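PDB 1W7C: lysyl oxidase from Pichia pastoris, which probably oxidises primary amines, including peptidyl lysine side chains, to aldehydes with a copper ion and a topaquinone cofactor. Local coordinates for residues Arg506-Met512 with Gln531-Phe537; Gly579-Arg583 with Ala598-Leu602; Thr690-Phe694 with Trp706-Asn711. All blocks are in the same frame, centred on the assembly; numbering follows the deposited sequence. Where two conformers were deposited one is given.

Contact 1 of 3, residues Arg506-Met512 with Gln531-Phe537; sequences RASQYVM and QIAREVF. Unlike the reference sequence in segment 506-512: Gln509 (reference Lys). Unlike the reference sequence in segment 531-537: Phe537 (reference Leu).
Strand residues Arg506-Met512 and Gln531-Val536 run antiparallel, 4.4 Å apart at closest axis approach and at 155°, as the two arms of a beta hairpin. Gln509 and Glu535 form a hydrogen-bonded pair: Gln509 N to Glu535 O is 2.9 Å and Glu535 N to Gln509 O is 2.8 Å. Val511 and Ala533 form the next: Val511 N to Ala533 O is 2.9 Å and Ala533 N to Val511 O is 3.0 Å. Ser508-Val536, Tyr510-Arg534 and Met512-Ile532 are non-hydrogen-bonded pairs. Past Ser508-Val536, Phe537 N donates to Ala507 O at 2.9 Å. In place of a second direct bond, a water accepts from Ala507 N (2.9 Å) and can donate to Phe537 O (2.8 Å). Phe537 (chi1 m) puts CD1 4.1 Å from Ala507 CB. On the face of Gln509 and Glu535, Gln509 NE2 (chi1 p) gives a weak hydrogen bond to Glu535 OE1, 3.0 Å. On the other face, Arg534 CB lies over the Tyr510 ring, 4.1 Å from its centroid, a CH-pi contact. Arg534 (chi1 to chi3 t, chi4 -86°) salt-bridges Glu558, which also accepts from Ser508 OG. Arg506 NE salt-bridges Asp640 and NH1 hydrogen-bonds Ala560 O. The second subunit packs Leu477 on Tyr510 and Phe487 on Met512. Backbone bonds tie Arg506, Ser508 and Tyr510 to Glu558, Leu556 and Ile554 of strand 553-559, and Met512 to Gln552 just before it.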
loop_
_atom_site.group_PDB
_atom_site.type_symbol
_atom_site.label_atom_id
_atom_site.label_comp_id
_atom_site.label_asym_id
_atom_site.label_seq_id
_atom_site.Cartn_x
_atom_site.Cartn_y
_atom_site.Cartn_z
ATOM N N ARG A 506 -12.037 0.625 -24.741
ATOM C CA ARG A 506 -10.752 0.138 -25.246
ATOM C C ARG A 506 -9.860 0.012 -24.030
ATOM O O ARG A 506 -10.052 0.718 -23.050
ATOM C CB ARG A 506 -10.137 1.164 -26.169
ATOM C CG ARG A 506 -10.695 1.245 -27.460
ATOM C CD ARG A 506 -9.704 1.888 -28.489
ATOM N NE ARG A 506 -10.445 2.062 -29.698
ATOM C CZ ARG A 506 -11.358 2.998 -29.889
ATOM N NH1 ARG A 506 -11.492 3.982 -29.052
ATOM N NH2 ARG A 506 -12.020 3.004 -31.037
ATOM N N ALA A 507 -8.951 -0.932 -24.039
ATOM C CA ALA A 507 -7.947 -1.044 -23.007
ATOM C C ALA A 507 -6.619 -0.630 -23.614
ATOM O O ALA A 507 -6.273 -1.034 -24.706
ATOM C CB ALA A 507 -7.853 -2.470 -22.505
ATOM N N SER A 508 -5.875 0.193 -22.879
ATOM C CA SER A 508 -4.617 0.716 -23.373
ATOM C C SER A 508 -3.592 0.758 -22.288
ATOM O O SER A 508 -3.892 0.626 -21.107
ATOM C CB SER A 508 -4.796 2.122 -23.925
ATOM O OG SER A 508 -5.068 3.044 -22.865
ATOM N N GLN A 509 -2.341 0.883 -22.683
ATOM C CA GLN A 509 -1.277 1.143 -21.732
ATOM C C GLN A 509 -0.412 2.286 -22.240
ATOM O O GLN A 509 -0.119 2.361 -23.441
ATOM C CB GLN A 509 -0.411 -0.107 -21.553
ATOM C CG GLN A 509 0.258 -0.606 -22.754
ATOM C CD GLN A 509 1.054 -1.839 -22.493
ATOM O OE1 GLN A 509 1.268 -2.236 -21.328
ATOM N NE2 GLN A 509 1.502 -2.481 -23.584
ATOM N N TYR A 510 -0.029 3.166 -21.331
ATOM C CA TYR A 510 1.055 4.106 -21.599
ATOM C C TYR A 510 2.355 3.468 -21.132
ATOM O O TYR A 510 2.557 3.315 -19.917
ATOM C CB TYR A 510 0.825 5.445 -20.899
ATOM C CG TYR A 510 -0.200 6.318 -21.604
ATOM C CD1 TYR A 510 -1.543 6.187 -21.362
ATOM C CD2 TYR A 510 0.184 7.224 -22.568
ATOM C CE1 TYR A 510 -2.471 6.965 -22.014
ATOM C CE2 TYR A 510 -0.744 7.988 -23.240
ATOM C CZ TYR A 510 -2.073 7.860 -22.956
ATOM O OH TYR A 510 -3.017 8.623 -23.620
ATOM N N VAL A 511 3.191 3.067 -22.077
ATOM C CA VAL A 511 4.460 2.416 -21.818
ATOM C C VAL A 511 5.493 3.518 -21.625
ATOM O O VAL A 511 5.539 4.480 -22.393
ATOM C CB VAL A 511 4.867 1.485 -23.007
ATOM C CG1 VAL A 511 6.247 0.876 -22.842
ATOM C CG2 VAL A 511 3.797 0.438 -23.210
ATOM N N MET A 512 6.350 3.353 -20.619
ATOM C CA MET A 512 7.391 4.322 -20.287
ATOM C C MET A 512 8.730 3.717 -20.559
ATOM O O MET A 512 9.005 2.617 -20.125
ATOM C CB MET A 512 7.285 4.663 -18.803
ATOM C CG MET A 512 5.960 5.268 -18.372
ATOM S SD MET A 512 5.818 5.309 -16.594
ATOM C CE MET A 512 4.223 6.091 -16.453
ATOM N N GLN A 531 10.260 8.782 -22.462
ATOM C CA GLN A 531 9.030 9.030 -23.186
ATOM C C GLN A 531 7.931 8.064 -22.758
ATOM O O GLN A 531 8.192 6.987 -22.202
ATOM C CB GLN A 531 9.242 8.875 -24.680
ATOM C CG GLN A 531 10.203 9.888 -25.270
ATOM C CD GLN A 531 10.400 9.717 -26.762
ATOM O OE1 GLN A 531 9.935 8.724 -27.369
ATOM N NE2 GLN A 531 11.119 10.662 -27.361
ATOM N N ILE A 532 6.716 8.448 -23.115
ATOM C CA ILE A 532 5.540 7.585 -23.118
ATOM C C ILE A 532 5.120 7.204 -24.545
ATOM O O ILE A 532 5.334 7.963 -25.475
ATOM C CB ILE A 532 4.369 8.274 -22.385
ATOM C CG1 ILE A 532 4.087 9.706 -22.931
ATOM C CG2 ILE A 532 4.694 8.331 -20.894
ATOM C CD1 ILE A 532 2.664 10.205 -22.729
ATOM N N ALA A 533 4.467 6.053 -24.656
ATOM C CA ALA A 533 3.850 5.610 -25.908
ATOM C C ALA A 533 2.550 4.900 -25.526
ATOM O O ALA A 533 2.557 3.982 -24.716
ATOM C CB ALA A 533 4.759 4.666 -26.716
ATOM N N ARG A 534 1.428 5.354 -26.077
ATOM C CA ARG A 534 0.137 4.692 -25.872
ATOM C C ARG A 534 0.040 3.502 -26.802
ATOM O O ARG A 534 0.148 3.650 -28.021
ATOM C CB ARG A 534 -1.030 5.656 -26.090
ATOM C CG ARG A 534 -2.392 5.015 -25.997
ATOM C CD ARG A 534 -3.489 6.016 -26.123
ATOM N NE ARG A 534 -4.848 5.494 -26.266
ATOM C CZ ARG A 534 -5.398 5.147 -27.414
ATOM N NH1 ARG A 534 -4.693 5.169 -28.529
ATOM N NH2 ARG A 534 -6.653 4.777 -27.464
ATOM N N GLU A 535 -0.249 2.338 -26.231
ATOM C CA GLU A 535 -0.448 1.116 -26.997
ATOM C C GLU A 535 -1.807 0.546 -26.667
ATOM O O GLU A 535 -2.152 0.441 -25.529
ATOM C CB GLU A 535 0.641 0.079 -26.671
ATOM C CG GLU A 535 2.053 0.561 -26.909
ATOM C CD GLU A 535 3.135 -0.501 -26.711
ATOM O OE1 GLU A 535 2.871 -1.538 -26.064
ATOM O OE2 GLU A 535 4.261 -0.265 -27.176
ATOM N N VAL A 536 -2.567 0.185 -27.686
ATOM C CA VAL A 536 -3.904 -0.389 -27.509
ATOM C C VAL A 536 -3.805 -1.899 -27.404
ATOM O O VAL A 536 -3.129 -2.519 -28.185
ATOM C CB VAL A 536 -4.794 -0.030 -28.682
ATOM C CG1 VAL A 536 -6.190 -0.669 -28.542
ATOM C CG2 VAL A 536 -4.901 1.465 -28.809
ATOM N N PHE A 537 -4.474 -2.470 -26.402
ATOM C CA PHE A 537 -4.637 -3.927 -26.282
ATOM C C PHE A 537 -5.770 -4.321 -27.245
ATOM O O PHE A 537 -6.950 -4.236 -26.903
ATOM C CB PHE A 537 -4.977 -4.322 -24.840
ATOM C CG PHE A 537 -3.841 -4.189 -23.878
ATOM C CD1 PHE A 537 -3.865 -3.227 -22.916
ATOM C CD2 PHE A 537 -2.809 -5.098 -23.853
ATOM C CE1 PHE A 537 -2.849 -3.088 -22.016
ATOM C CE2 PHE A 537 -1.801 -4.985 -22.900
ATOM C CZ PHE A 537 -1.811 -3.970 -22.013
HETATM O O HOH W 1 -8.855 -2.268 -26.566
#

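Contact 2 of 3, residues Gly579-Arg583 with Ala598-Leu602; sequences GGVHR and ARSNL
His582 lays one face of its imidazole over Arg599 O, with ND1 3.3 Å from that oxygen. The angle is too poor for a hydrogen bond. Instead His582 ND1 (chi1 p, chi2 69°) donates to Arg583 O of its own segment at 2.9 Å. The segments lie in the long loop between strands 569-576 and 602-606; Leu602 opens the second. Gly580 centres an inverse gamma turn. The chain is then extended through Val581 and His582. One backbone bond crosses, Arg583 N to Ala598 O, 3.0 Å and nearly straight, and Arg583 CD packs on Ala598 CB at 3.6 Å. At the other end Asn601 ND2 gives a weak bond to Gly580 O at 3.0 Å. Asn601 ND2 also donates to a water at 2.8 Å, which donates weakly to Val581 O, 2.8 Å. Asn601 OD1 accepts from Trp547 N. Asn601 and Leu602 form a classic beta bulge opposite Ile545. Arg583 makes a salt bridge with Glu343, and Asn550 of the second subunit accepts from His582 N. The contact is thus mostly polar: the Asn601 amide and one water join two irregular chains whose backbones share a single direct bond, while the His582 ring only packs over Arg599 O.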
loop_
_atom_site.group_PDB
_atom_site.type_symbol
_atom_site.label_atom_id
_atom_site.label_comp_id
_atom_site.label_asym_id
_atom_site.label_seq_id
_atom_site.Cartn_x
_atom_site.Cartn_y
_atom_site.Cartn_z
ATOM N N GLY A 579 0.804 -6.589 -3.240
ATOM C CA GLY A 579 0.246 -7.890 -3.516
ATOM C C GLY A 579 -0.147 -8.108 -4.943
ATOM O O GLY A 579 -1.010 -8.902 -5.255
ATOM N N GLY A 580 0.575 -7.455 -5.847
ATOM C CA GLY A 580 0.365 -7.657 -7.253
ATOM C C GLY A 580 1.189 -8.848 -7.752
ATOM O O GLY A 580 2.074 -8.722 -8.597
ATOM N N VAL A 581 0.839 -10.039 -7.248
ATOM C CA VAL A 581 1.516 -11.278 -7.559
ATOM C C VAL A 581 0.527 -12.367 -7.949
ATOM O O VAL A 581 -0.641 -12.313 -7.630
ATOM C CB VAL A 581 2.419 -11.760 -6.410
ATOM C CG1 VAL A 581 3.416 -10.645 -5.959
ATOM C CG2 VAL A 581 1.615 -12.222 -5.226
ATOM N N HIS A 582 1.044 -13.346 -8.687
ATOM C CA HIS A 582 0.299 -14.498 -9.150
ATOM C C HIS A 582 1.000 -15.794 -8.716
ATOM O O HIS A 582 2.048 -15.756 -8.068
ATOM C CB HIS A 582 0.111 -14.437 -10.679
ATOM C CG HIS A 582 1.384 -14.386 -11.455
ATOM N ND1 HIS A 582 2.263 -15.440 -11.552
ATOM C CD2 HIS A 582 1.963 -13.359 -12.119
ATOM C CE1 HIS A 582 3.318 -15.071 -12.272
ATOM N NE2 HIS A 582 3.163 -13.809 -12.613
ATOM N N ARG A 583 0.427 -16.935 -9.067
ATOM C CA ARG A 583 0.993 -18.203 -8.684
ATOM C C ARG A 583 2.424 -18.346 -9.118
ATOM O O ARG A 583 2.790 -17.996 -10.242
ATOM C CB ARG A 583 0.217 -19.369 -9.302
ATOM C CG ARG A 583 -1.148 -19.658 -8.732
ATOM C CD ARG A 583 -1.886 -20.733 -9.551
ATOM N NE ARG A 583 -1.251 -22.018 -9.422
ATOM C CZ ARG A 583 -1.260 -22.977 -10.339
ATOM N NH1 ARG A 583 -1.825 -22.791 -11.519
ATOM N NH2 ARG A 583 -0.690 -24.132 -10.072
ATOM N N ALA A 598 -5.200 -17.765 -12.368
ATOM C CA ALA A 598 -4.301 -17.363 -11.274
ATOM C C ALA A 598 -2.823 -17.257 -11.671
ATOM O O ALA A 598 -1.978 -17.053 -10.834
ATOM C CB ALA A 598 -4.480 -18.282 -10.095
ATOM N N ARG A 599 -2.554 -17.304 -12.972
ATOM C CA ARG A 599 -1.218 -17.438 -13.521
ATOM C C ARG A 599 -0.575 -16.145 -14.035
ATOM O O ARG A 599 0.617 -16.168 -14.344
ATOM C CB ARG A 599 -1.230 -18.448 -14.667
ATOM C CG ARG A 599 -2.188 -18.111 -15.817
ATOM C CD ARG A 599 -2.289 -19.221 -16.825
ATOM N NE ARG A 599 -3.375 -18.986 -17.796
ATOM C CZ ARG A 599 -3.240 -18.275 -18.892
ATOM N NH1 ARG A 599 -2.081 -17.753 -19.244
ATOM N NH2 ARG A 599 -4.275 -18.141 -19.690
ATOM N N SER A 600 -1.360 -15.059 -14.082
ATOM C CA SER A 600 -0.878 -13.742 -14.483
ATOM C C SER A 600 -1.505 -12.741 -13.547
ATOM O O SER A 600 -2.406 -13.074 -12.795
ATOM C CB SER A 600 -1.277 -13.433 -15.929
ATOM O OG SER A 600 -0.730 -14.452 -16.762
ATOM N N ASN A 601 -1.054 -11.492 -13.591
ATOM C CA ASN A 601 -1.649 -10.478 -12.715
ATOM C C ASN A 601 -3.094 -10.088 -13.060
ATOM O O ASN A 601 -3.892 -9.806 -12.179
ATOM C CB ASN A 601 -0.791 -9.212 -12.664
ATOM C CG ASN A 601 0.562 -9.412 -12.043
ATOM O OD1 ASN A 601 1.579 -9.019 -12.647
ATOM N ND2 ASN A 601 0.607 -9.957 -10.853
ATOM N N LEU A 602 -3.389 -10.034 -14.367
ATOM C CA LEU A 602 -4.709 -9.633 -14.814
ATOM C C LEU A 602 -4.968 -10.112 -16.242
ATOM O O LEU A 602 -4.046 -10.388 -17.026
ATOM C CB LEU A 602 -4.985 -8.171 -14.634
ATOM C CG LEU A 602 -4.841 -6.961 -15.497
ATOM C CD1 LEU A 602 -5.488 -6.999 -16.816
ATOM C CD2 LEU A 602 -5.487 -5.802 -14.718
HETATM O O HOH W 2 -1.714 -10.331 -9.254
#

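Contact 3 of 3, residues Thr690-Phe694 with Trp706-Asn711; sequences TQQVF and WEFYGN
Val693 is the apolar centre: its CG2 lies 3.8 Å from Trp706 CE3, at the edge of the indole, and 3.8 Å from Phe708 CE2. Phe725 of the second subunit meets both rings. Beside this group Phe694 CB is 4.2 Å from Tyr709 CE1. Tyr709 (chi1 m) turns its ring edge to Gln692 O, CD1 at 3.4 Å. Phe694 and Glu707 make the antiparallel hydrogen-bonded pair, with Phe694 N to Glu707 O 3.0 Å and Glu707 N to Phe694 O 2.9 Å. This is one end of the beta hairpin of strands 692-697 and 704-707. Beyond it the strands part. A type I' turn runs from Phe708 to Asn711, and Gln691 centres an inverse gamma turn. Tyr709 N donates to Glu707 OE2 at 2.9 Å. A water can donate to Gln692 O (2.9 Å) or Phe708 O (3.1 Å). Outermost, Gln691 NE2 donates to Asn711 OD1 and Thr690 OG1, each 3.0 Å. Gln691 OE1 bonds Ser282 OG and Thr690 OG1 bonds Asp278 O, both of the second subunit.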
loop_
_atom_site.group_PDB
_atom_site.type_symbol
_atom_site.label_atom_id
_atom_site.label_comp_id
_atom_site.label_asym_id
_atom_site.label_seq_id
_atom_site.Cartn_x
_atom_site.Cartn_y
_atom_site.Cartn_z
ATOM N N THR A 690 -17.100 20.237 1.181
ATOM C CA THR A 690 -16.956 21.226 2.220
ATOM C C THR A 690 -15.892 20.832 3.244
ATOM O O THR A 690 -15.577 21.660 4.104
ATOM C CB THR A 690 -18.239 21.419 2.973
ATOM O OG1 THR A 690 -18.572 20.209 3.664
ATOM C CG2 THR A 690 -19.435 21.786 2.062
ATOM N N GLN A 691 -15.360 19.604 3.169
ATOM C CA GLN A 691 -14.427 19.131 4.188
ATOM C C GLN A 691 -13.011 19.586 3.811
ATOM O O GLN A 691 -12.134 18.786 3.470
ATOM C CB GLN A 691 -14.516 17.600 4.325
ATOM C CG GLN A 691 -15.921 17.127 4.678
ATOM C CD GLN A 691 -16.443 17.731 5.967
ATOM O OE1 GLN A 691 -15.894 17.502 7.045
ATOM N NE2 GLN A 691 -17.502 18.539 5.857
ATOM N N GLN A 692 -12.831 20.906 3.854
ATOM C CA GLN A 692 -11.559 21.528 3.502
ATOM C C GLN A 692 -11.428 22.851 4.239
ATOM O O GLN A 692 -12.420 23.331 4.825
ATOM C CB GLN A 692 -11.421 21.663 1.976
ATOM C CG GLN A 692 -12.494 22.425 1.265
ATOM C CD GLN A 692 -12.173 22.561 -0.221
ATOM O OE1 GLN A 692 -11.249 23.268 -0.588
ATOM N NE2 GLN A 692 -12.981 21.931 -1.075
ATOM N N VAL A 693 -10.217 23.412 4.225
ATOM C CA VAL A 693 -9.924 24.701 4.861
ATOM C C VAL A 693 -9.163 25.541 3.846
ATOM O O VAL A 693 -8.370 25.026 3.062
ATOM C CB VAL A 693 -9.113 24.535 6.188
ATOM C CG1 VAL A 693 -7.757 23.894 5.952
ATOM C CG2 VAL A 693 -8.965 25.863 6.912
ATOM N N PHE A 694 -9.417 26.842 3.905
ATOM C CA PHE A 694 -8.677 27.828 3.140
ATOM C C PHE A 694 -8.249 28.897 4.111
ATOM O O PHE A 694 -9.059 29.643 4.617
ATOM C CB PHE A 694 -9.532 28.387 2.003
ATOM C CG PHE A 694 -8.813 29.341 1.091
ATOM C CD1 PHE A 694 -9.329 30.615 0.834
ATOM C CD2 PHE A 694 -7.652 28.966 0.447
ATOM C CE1 PHE A 694 -8.678 31.484 -0.024
ATOM C CE2 PHE A 694 -6.987 29.849 -0.413
ATOM C CZ PHE A 694 -7.505 31.093 -0.656
ATOM N N TRP A 706 -9.541 32.263 8.373
ATOM C CA TRP A 706 -9.807 30.830 8.222
ATOM C C TRP A 706 -11.196 30.668 7.643
ATOM O O TRP A 706 -12.147 31.167 8.196
ATOM C CB TRP A 706 -9.747 30.122 9.576
ATOM C CG TRP A 706 -8.394 30.152 10.261
ATOM C CD1 TRP A 706 -7.878 31.163 11.050
ATOM C CD2 TRP A 706 -7.406 29.123 10.246
ATOM N NE1 TRP A 706 -6.629 30.809 11.509
ATOM C CE2 TRP A 706 -6.320 29.565 11.036
ATOM C CE3 TRP A 706 -7.322 27.865 9.644
ATOM C CZ2 TRP A 706 -5.180 28.801 11.229
ATOM C CZ3 TRP A 706 -6.180 27.116 9.824
ATOM C CH2 TRP A 706 -5.126 27.583 10.612
ATOM N N GLU A 707 -11.289 29.977 6.515
ATOM C CA GLU A 707 -12.544 29.583 5.885
ATOM C C GLU A 707 -12.705 28.065 6.040
ATOM O O GLU A 707 -11.886 27.301 5.527
ATOM C CB GLU A 707 -12.551 29.943 4.387
ATOM C CG GLU A 707 -13.778 29.438 3.645
ATOM C CD GLU A 707 -15.065 30.042 4.186
ATOM O OE1 GLU A 707 -15.207 31.276 4.115
ATOM O OE2 GLU A 707 -15.923 29.294 4.690
ATOM N N PHE A 708 -13.754 27.682 6.771
ATOM C CA PHE A 708 -14.046 26.276 7.072
ATOM C C PHE A 708 -15.292 25.724 6.358
ATOM O O PHE A 708 -15.681 24.581 6.593
ATOM C CB PHE A 708 -14.249 26.100 8.582
ATOM C CG PHE A 708 -13.024 26.372 9.405
ATOM C CD1 PHE A 708 -12.930 27.495 10.200
ATOM C CD2 PHE A 708 -11.981 25.469 9.411
ATOM C CE1 PHE A 708 -11.790 27.721 10.989
ATOM C CE2 PHE A 708 -10.851 25.677 10.190
ATOM C CZ PHE A 708 -10.747 26.802 10.974
ATOM N N TYR A 709 -15.915 26.529 5.507
ATOM C CA TYR A 709 -16.991 26.057 4.611
ATOM C C TYR A 709 -18.155 25.415 5.371
ATOM O O TYR A 709 -18.736 24.404 4.958
ATOM C CB TYR A 709 -16.413 25.123 3.549
ATOM C CG TYR A 709 -15.413 25.809 2.656
ATOM C CD1 TYR A 709 -14.053 25.560 2.790
ATOM C CD2 TYR A 709 -15.818 26.736 1.708
ATOM C CE1 TYR A 709 -13.119 26.171 1.956
ATOM C CE2 TYR A 709 -14.897 27.357 0.868
ATOM C CZ TYR A 709 -13.542 27.050 0.991
ATOM O OH TYR A 709 -12.609 27.676 0.199
ATOM N N GLY A 710 -18.487 26.048 6.489
ATOM C CA GLY A 710 -19.643 25.678 7.285
ATOM C C GLY A 710 -19.413 24.649 8.372
ATOM O O GLY A 710 -20.334 24.264 9.094
ATOM N N ASN A 711 -18.179 24.183 8.467
ATOM C CA ASN A 711 -17.782 23.266 9.510
ATOM C C ASN A 711 -17.277 24.011 10.742
ATOM O O ASN A 711 -16.248 24.679 10.689
ATOM C CB ASN A 711 -16.714 22.333 8.993
ATOM C CG ASN A 711 -17.218 21.458 7.856
ATOM O OD1 ASN A 711 -17.863 20.441 8.092
ATOM N ND2 ASN A 711 -16.878 21.819 6.618
HETATM O O HOH W 3 -13.520 22.461 7.324
#

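Along the chain the three contacts come in series, none enclosing another. Contacts 1 and 2 lie within the copper amine oxidase enzyme domain, on the same side of the chain's centre. Their centres are 21 Å apart and their nearest atoms about 7 Å, so they do not touch. Contact 3 stands apart, its centre 40 Å from that of contact 1 and 43 Å from that of contact 2. Contacts 1 and 3 belong to hairpins of one large branched beta sheet. Contact 2 joins loop segments between two strands of that sheet and lies nearest the copper site. All three touch the second subunit, which thus reaches both the buried loop contact and the outlying hairpin.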